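Local coordinates for cytosol aminopeptidase (Staphylococcus aureus subsp. aureus, PDB 3KZW), which probably removes amino-terminal residues from peptides as a metal-dependent leucyl aminopeptidase of the cytosol, at residues T230-L242 against K260-D272. Residues are numbered along the deposited sequence; the frame is centred on the assembly and turned at random.
Sequences TKVKVDVKDYDTL and KPRLVTITYNGKD
With its CG anti to the backbone N (chi1 -173°), Tyr-239 swings its ring across Lys-260, whose chain turns at chi2 (-65°) and then runs along the ring. Lys-260 CB sits over one ring face, 3.9 Å from the Tyr-239 centroid, in a CH-pi contact; Lys-260 CG and CD continue past Tyr-239 CD2 and CE2, while NZ goes on to the carbonyl of Ser-257. A long aliphatic stem with a polar end suits this partly exposed place, and the rigid ring of Pro-261 adds CG against Tyr-239 CD1 at 3.7 Å. Just before the helix, Asp-238 is the N-cap: its OD1 takes Thr-241 N and Thr-241 OG1 from opposite faces of the carboxylate plane. Asp-238 CB lies over one face of the Arg-262 guanidinium, toward its rim, and Arg-262 NH1 bonds back to Pro-261 O.

Strands 233-237 and 262-269 form an antiparallel pair at the margin of the central mixed sheet of the catalytic domain, 262-269 pairing in turn with strand 328-338. Six backbone bonds join the hydrogen-bonded pairs Lys-233/Thr-267, Asp-235/Thr-265 and Lys-237/Leu-263; Asp-235 N to Thr-265 O, at 2.8 Å, is nearly straight (173°). Branched Val-234, Val-236, Val-264 and Ile-266 suit extended backbone and share one face, where helix 216-226 packs on the valines. On the other, short polar side chains suit a water that links Asp-235 O and OD2 with Thr-265 OG1.

At the far end, Lys-231 is long enough for NZ to reach two acceptors, probably easing their repulsion: it donates to Asn-269 O at 2.8 Å, and Asp-272 OD1, 3.1 Å from Lys-231 NZ, receives it on its syn lone pair, in a salt bridge.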
loop_
_atom_site.group_PDB
_atom_site.type_symbol
_atom_site.label_atom_id
_atom_site.label_comp_id
_atom_site.label_asym_id
_atom_site.label_seq_id
_atom_site.Cartn_x
_atom_site.Cartn_y
_atom_site.Cartn_z
ATOM N N THR A 230 -14.789 -13.902 -49.343
ATOM C CA THR A 230 -15.446 -15.064 -48.741
ATOM C C THR A 230 -16.965 -14.909 -48.709
ATOM O O THR A 230 -17.507 -13.895 -49.151
ATOM C CB THR A 230 -14.929 -15.341 -47.302
ATOM O OG1 THR A 230 -15.303 -14.261 -46.436
ATOM C CG2 THR A 230 -13.410 -15.512 -47.283
ATOM N N LYS A 231 -17.634 -15.928 -48.177
ATOM C CA LYS A 231 -19.081 -15.931 -47.990
ATOM C C LYS A 231 -19.497 -15.011 -46.835
ATOM O O LYS A 231 -20.678 -14.682 -46.691
ATOM C CB LYS A 231 -19.552 -17.361 -47.718
ATOM C CG LYS A 231 -20.992 -17.648 -48.106
ATOM C CD LYS A 231 -21.381 -19.075 -47.728
ATOM C CE LYS A 231 -22.728 -19.478 -48.331
ATOM N NZ LYS A 231 -23.873 -18.710 -47.758
ATOM N N VAL A 232 -18.520 -14.599 -46.027
ATOM C CA VAL A 232 -18.753 -13.789 -44.830
ATOM C C VAL A 232 -18.832 -12.289 -45.140
ATOM O O VAL A 232 -17.905 -11.713 -45.711
ATOM C CB VAL A 232 -17.659 -14.044 -43.763
ATOM C CG1 VAL A 232 -17.879 -13.177 -42.542
ATOM C CG2 VAL A 232 -17.628 -15.509 -43.363
ATOM N N LYS A 233 -19.947 -11.669 -44.751
ATOM C CA LYS A 233 -20.161 -10.235 -44.947
ATOM C C LYS A 233 -19.721 -9.454 -43.715
ATOM O O LYS A 233 -19.949 -9.886 -42.584
ATOM C CB LYS A 233 -21.636 -9.938 -45.248
ATOM C CG LYS A 233 -22.230 -10.718 -46.422
ATOM C CD LYS A 233 -21.788 -10.153 -47.776
ATOM C CE LYS A 233 -22.163 -11.088 -48.925
ATOM N NZ LYS A 233 -21.311 -12.317 -48.953
ATOM N N VAL A 234 -19.088 -8.306 -43.940
ATOM C CA VAL A 234 -18.610 -7.460 -42.847
ATOM C C VAL A 234 -19.100 -6.024 -43.022
ATOM O O VAL A 234 -18.908 -5.421 -44.081
ATOM C CB VAL A 234 -17.060 -7.476 -42.729
ATOM C CG1 VAL A 234 -16.595 -6.630 -41.547
ATOM C CG2 VAL A 234 -16.538 -8.901 -42.590
ATOM N N ASP A 235 -19.742 -5.494 -41.981
ATOM C CA ASP A 235 -20.168 -4.098 -41.946
ATOM C C ASP A 235 -19.452 -3.359 -40.824
ATOM O O ASP A 235 -19.420 -3.828 -39.688
ATOM C CB ASP A 235 -21.684 -3.989 -41.763
ATOM C CG ASP A 235 -22.174 -2.544 -41.765
ATOM O OD1 ASP A 235 -22.230 -1.933 -42.856
ATOM O OD2 ASP A 235 -22.507 -2.024 -40.676
ATOM N N VAL A 236 -18.880 -2.204 -41.154
ATOM C CA VAL A 236 -18.161 -1.386 -40.179
ATOM C C VAL A 236 -18.895 -0.073 -39.925
ATOM O O VAL A 236 -19.218 0.670 -40.855
ATOM C CB VAL A 236 -16.692 -1.116 -40.606
ATOM C CG1 VAL A 236 -16.008 -0.151 -39.640
ATOM C CG2 VAL A 236 -15.914 -2.415 -40.678
ATOM N N LYS A 237 -19.151 0.192 -38.650
ATOM C CA LYS A 237 -19.836 1.394 -38.214
ATOM C C LYS A 237 -18.803 2.363 -37.640
ATOM O O LYS A 237 -18.253 2.118 -36.561
ATOM C CB LYS A 237 -20.874 1.015 -37.158
ATOM C CG LYS A 237 -22.111 1.880 -37.136
ATOM C CD LYS A 237 -23.297 1.127 -36.539
ATOM C CE LYS A 237 -23.944 0.201 -37.560
ATOM N NZ LYS A 237 -25.167 -0.431 -37.017
ATOM N N ASP A 238 -18.527 3.447 -38.365
ATOM C CA ASP A 238 -17.510 4.413 -37.936
ATOM C C ASP A 238 -18.006 5.327 -36.812
ATOM O O ASP A 238 -19.175 5.273 -36.429
ATOM C CB ASP A 238 -16.933 5.207 -39.125
ATOM C CG ASP A 238 -17.908 6.234 -39.703
ATOM O OD1 ASP A 238 -19.052 6.354 -39.219
ATOM O OD2 ASP A 238 -17.516 6.935 -40.660
ATOM N N TYR A 239 -17.109 6.162 -36.292
ATOM C CA TYR A 239 -17.375 6.955 -35.089
ATOM C C TYR A 239 -18.613 7.857 -35.162
ATOM O O TYR A 239 -19.430 7.852 -34.243
ATOM C CB TYR A 239 -16.132 7.763 -34.683
ATOM C CG TYR A 239 -16.256 8.483 -33.355
ATOM C CD1 TYR A 239 -16.633 7.799 -32.198
ATOM C CD2 TYR A 239 -15.977 9.844 -33.252
ATOM C CE1 TYR A 239 -16.747 8.455 -30.977
ATOM C CE2 TYR A 239 -16.085 10.510 -32.035
ATOM C CZ TYR A 239 -16.470 9.809 -30.903
ATOM O OH TYR A 239 -16.578 10.458 -29.695
ATOM N N ASP A 240 -18.755 8.628 -36.237
ATOM C CA ASP A 240 -19.891 9.556 -36.342
ATOM C C ASP A 240 -21.229 8.875 -36.654
ATOM O O ASP A 240 -22.290 9.446 -36.395
ATOM C CB ASP A 240 -19.614 10.752 -37.280
ATOM C CG ASP A 240 -18.637 10.426 -38.408
ATOM O OD1 ASP A 240 -17.522 9.920 -38.128
ATOM O OD2 ASP A 240 -18.977 10.712 -39.580
ATOM N N THR A 241 -21.175 7.655 -37.191
ATOM C CA THR A 241 -22.384 6.861 -37.407
ATOM C C THR A 241 -22.866 6.278 -36.082
ATOM O O THR A 241 -24.047 6.393 -35.746
ATOM C CB THR A 241 -22.168 5.719 -38.429
ATOM O OG1 THR A 241 -21.603 6.249 -39.631
ATOM C CG2 THR A 241 -23.486 5.033 -38.767
ATOM N N LEU A 242 -21.947 5.669 -35.330
ATOM C CA LEU A 242 -22.304 4.987 -34.080
ATOM C C LEU A 242 -22.779 5.941 -32.984
ATOM O O LEU A 242 -23.561 5.545 -32.126
ATOM C CB LEU A 242 -21.180 4.054 -33.590
ATOM C CG LEU A 242 -19.839 4.555 -33.048
ATOM C CD1 LEU A 242 -19.933 4.885 -31.567
ATOM C CD2 LEU A 242 -18.783 3.494 -33.270
ATOM N N LYS A 260 -10.650 6.577 -32.490
ATOM C CA LYS A 260 -12.044 6.469 -32.056
ATOM C C LYS A 260 -12.625 5.060 -32.232
ATOM O O LYS A 260 -12.145 4.297 -33.075
ATOM C CB LYS A 260 -12.908 7.498 -32.795
ATOM C CG LYS A 260 -12.415 8.939 -32.697
ATOM C CD LYS A 260 -12.461 9.476 -31.272
ATOM C CE LYS A 260 -11.749 10.813 -31.183
ATOM N NZ LYS A 260 -11.523 11.220 -29.775
ATOM N N PRO A 261 -13.664 4.715 -31.438
ATOM C CA PRO A 261 -14.265 3.377 -31.444
ATOM C C PRO A 261 -14.910 2.966 -32.772
ATOM O O PRO A 261 -15.193 3.814 -33.622
ATOM C CB PRO A 261 -15.334 3.465 -30.344
ATOM C CG PRO A 261 -15.614 4.908 -30.193
ATOM C CD PRO A 261 -14.305 5.580 -30.430
ATOM N N ARG A 262 -15.121 1.661 -32.932
ATOM C CA ARG A 262 -15.781 1.093 -34.104
ATOM C C ARG A 262 -16.729 -0.014 -33.661
ATOM O O ARG A 262 -16.499 -0.661 -32.630
ATOM C CB ARG A 262 -14.755 0.510 -35.084
ATOM C CG ARG A 262 -13.798 1.512 -35.723
ATOM C CD ARG A 262 -14.487 2.354 -36.781
ATOM N NE ARG A 262 -13.535 3.167 -37.534
ATOM C CZ ARG A 262 -13.131 4.385 -37.181
ATOM N NH1 ARG A 262 -13.585 4.953 -36.072
ATOM N NH2 ARG A 262 -12.265 5.037 -37.939
ATOM N N LEU A 263 -17.796 -0.221 -34.431
ATOM C CA LEU A 263 -18.641 -1.401 -34.260
ATOM C C LEU A 263 -18.587 -2.245 -35.524
ATOM O O LEU A 263 -18.898 -1.762 -36.615
ATOM C CB LEU A 263 -20.088 -1.025 -33.931
ATOM C CG LEU A 263 -20.970 -2.209 -33.513
ATOM C CD1 LEU A 263 -20.949 -2.403 -32.006
ATOM C CD2 LEU A 263 -22.389 -2.020 -33.997
ATOM N N VAL A 264 -18.186 -3.503 -35.366
ATOM C CA VAL A 264 -18.040 -4.419 -36.493
ATOM C C VAL A 264 -19.132 -5.484 -36.456
ATOM O O VAL A 264 -19.271 -6.207 -35.466
ATOM C CB VAL A 264 -16.638 -5.085 -36.514
ATOM C CG1 VAL A 264 -16.466 -5.949 -37.756
ATOM C CG2 VAL A 264 -15.545 -4.032 -36.452
ATOM N N THR A 265 -19.911 -5.560 -37.532
ATOM C CA THR A 265 -20.943 -6.582 -37.680
ATOM C C THR A 265 -20.488 -7.612 -38.708
ATOM O O THR A 265 -20.128 -7.263 -39.834
ATOM C CB THR A 265 -22.305 -5.976 -38.100
ATOM O OG1 THR A 265 -22.609 -4.850 -37.269
ATOM C CG2 THR A 265 -23.417 -6.999 -37.967
ATOM N N ILE A 266 -20.495 -8.878 -38.301
ATOM C CA ILE A 266 -20.066 -9.983 -39.152
ATOM C C ILE A 266 -21.215 -10.971 -39.320
ATOM O O ILE A 266 -21.680 -11.554 -38.343
ATOM C CB ILE A 266 -18.841 -10.713 -38.545
ATOM C CG1 ILE A 266 -17.680 -9.741 -38.325
ATOM C CG2 ILE A 266 -18.401 -11.870 -39.433
ATOM C CD1 ILE A 266 -16.610 -10.259 -37.381
ATOM N N THR A 267 -21.676 -11.156 -40.553
ATOM C CA THR A 267 -22.760 -12.106 -40.818
ATOM C C THR A 267 -22.299 -13.291 -41.662
ATOM O O THR A 267 -21.585 -13.126 -42.653
ATOM C CB THR A 267 -23.993 -11.439 -41.478
ATOM O OG1 THR A 267 -23.589 -10.742 -42.660
ATOM C CG2 THR A 267 -24.660 -10.460 -40.522
ATOM N N TYR A 268 -22.708 -14.486 -41.245
ATOM C CA TYR A 268 -22.463 -15.705 -42.000
ATOM C C TYR A 268 -23.751 -16.518 -42.071
ATOM O O TYR A 268 -24.266 -16.962 -41.046
ATOM C CB TYR A 268 -21.333 -16.521 -41.362
ATOM C CG TYR A 268 -21.244 -17.954 -41.844
ATOM C CD1 TYR A 268 -20.745 -18.259 -43.109
ATOM C CD2 TYR A 268 -21.658 -19.006 -41.030
ATOM C CE1 TYR A 268 -20.666 -19.578 -43.554
ATOM C CE2 TYR A 268 -21.582 -20.326 -41.463
ATOM C CZ TYR A 268 -21.083 -20.606 -42.724
ATOM O OH TYR A 268 -21.007 -21.911 -43.156
ATOM N N ASN A 269 -24.269 -16.694 -43.284
ATOM C CA ASN A 269 -25.490 -17.460 -43.499
ATOM C C ASN A 269 -25.188 -18.840 -44.078
ATOM O O ASN A 269 -25.181 -19.034 -45.296
ATOM C CB ASN A 269 -26.469 -16.676 -44.383
ATOM C CG ASN A 269 -26.965 -15.401 -43.715
ATOM O OD1 ASN A 269 -27.655 -15.447 -42.697
ATOM N ND2 ASN A 269 -26.615 -14.256 -44.289
ATOM N N GLY A 270 -24.939 -19.796 -43.187
ATOM C CA GLY A 270 -24.500 -21.134 -43.574
ATOM C C GLY A 270 -25.589 -22.107 -43.977
ATOM O O GLY A 270 -25.299 -23.144 -44.575
ATOM N N LYS A 271 -26.837 -21.798 -43.642
ATOM C CA LYS A 271 -27.949 -22.657 -44.048
ATOM C C LYS A 271 -28.920 -21.904 -44.961
ATOM O O LYS A 271 -29.648 -22.506 -45.751
ATOM C CB LYS A 271 -28.604 -23.373 -42.856
ATOM C CG LYS A 271 -28.963 -22.511 -41.661
ATOM C CD LYS A 271 -29.712 -23.343 -40.624
ATOM C CE LYS A 271 -29.955 -22.550 -39.346
ATOM N NZ LYS A 271 -30.667 -23.358 -38.315
ATOM N N ASP A 272 -28.783 -20.576 -44.953
ATOM C CA ASP A 272 -29.392 -19.681 -45.953
ATOM C C ASP A 272 -30.869 -19.434 -45.675
ATOM O O ASP A 272 -31.457 -18.484 -46.204
ATOM C CB ASP A 272 -29.191 -20.198 -47.399
ATOM C CG ASP A 272 -27.715 -20.310 -47.796
ATOM O OD1 ASP A 272 -26.940 -19.358 -47.541
ATOM O OD2 ASP A 272 -27.336 -21.350 -48.379
HETATM O O HOH W 1 -21.700 -2.410 -38.059
#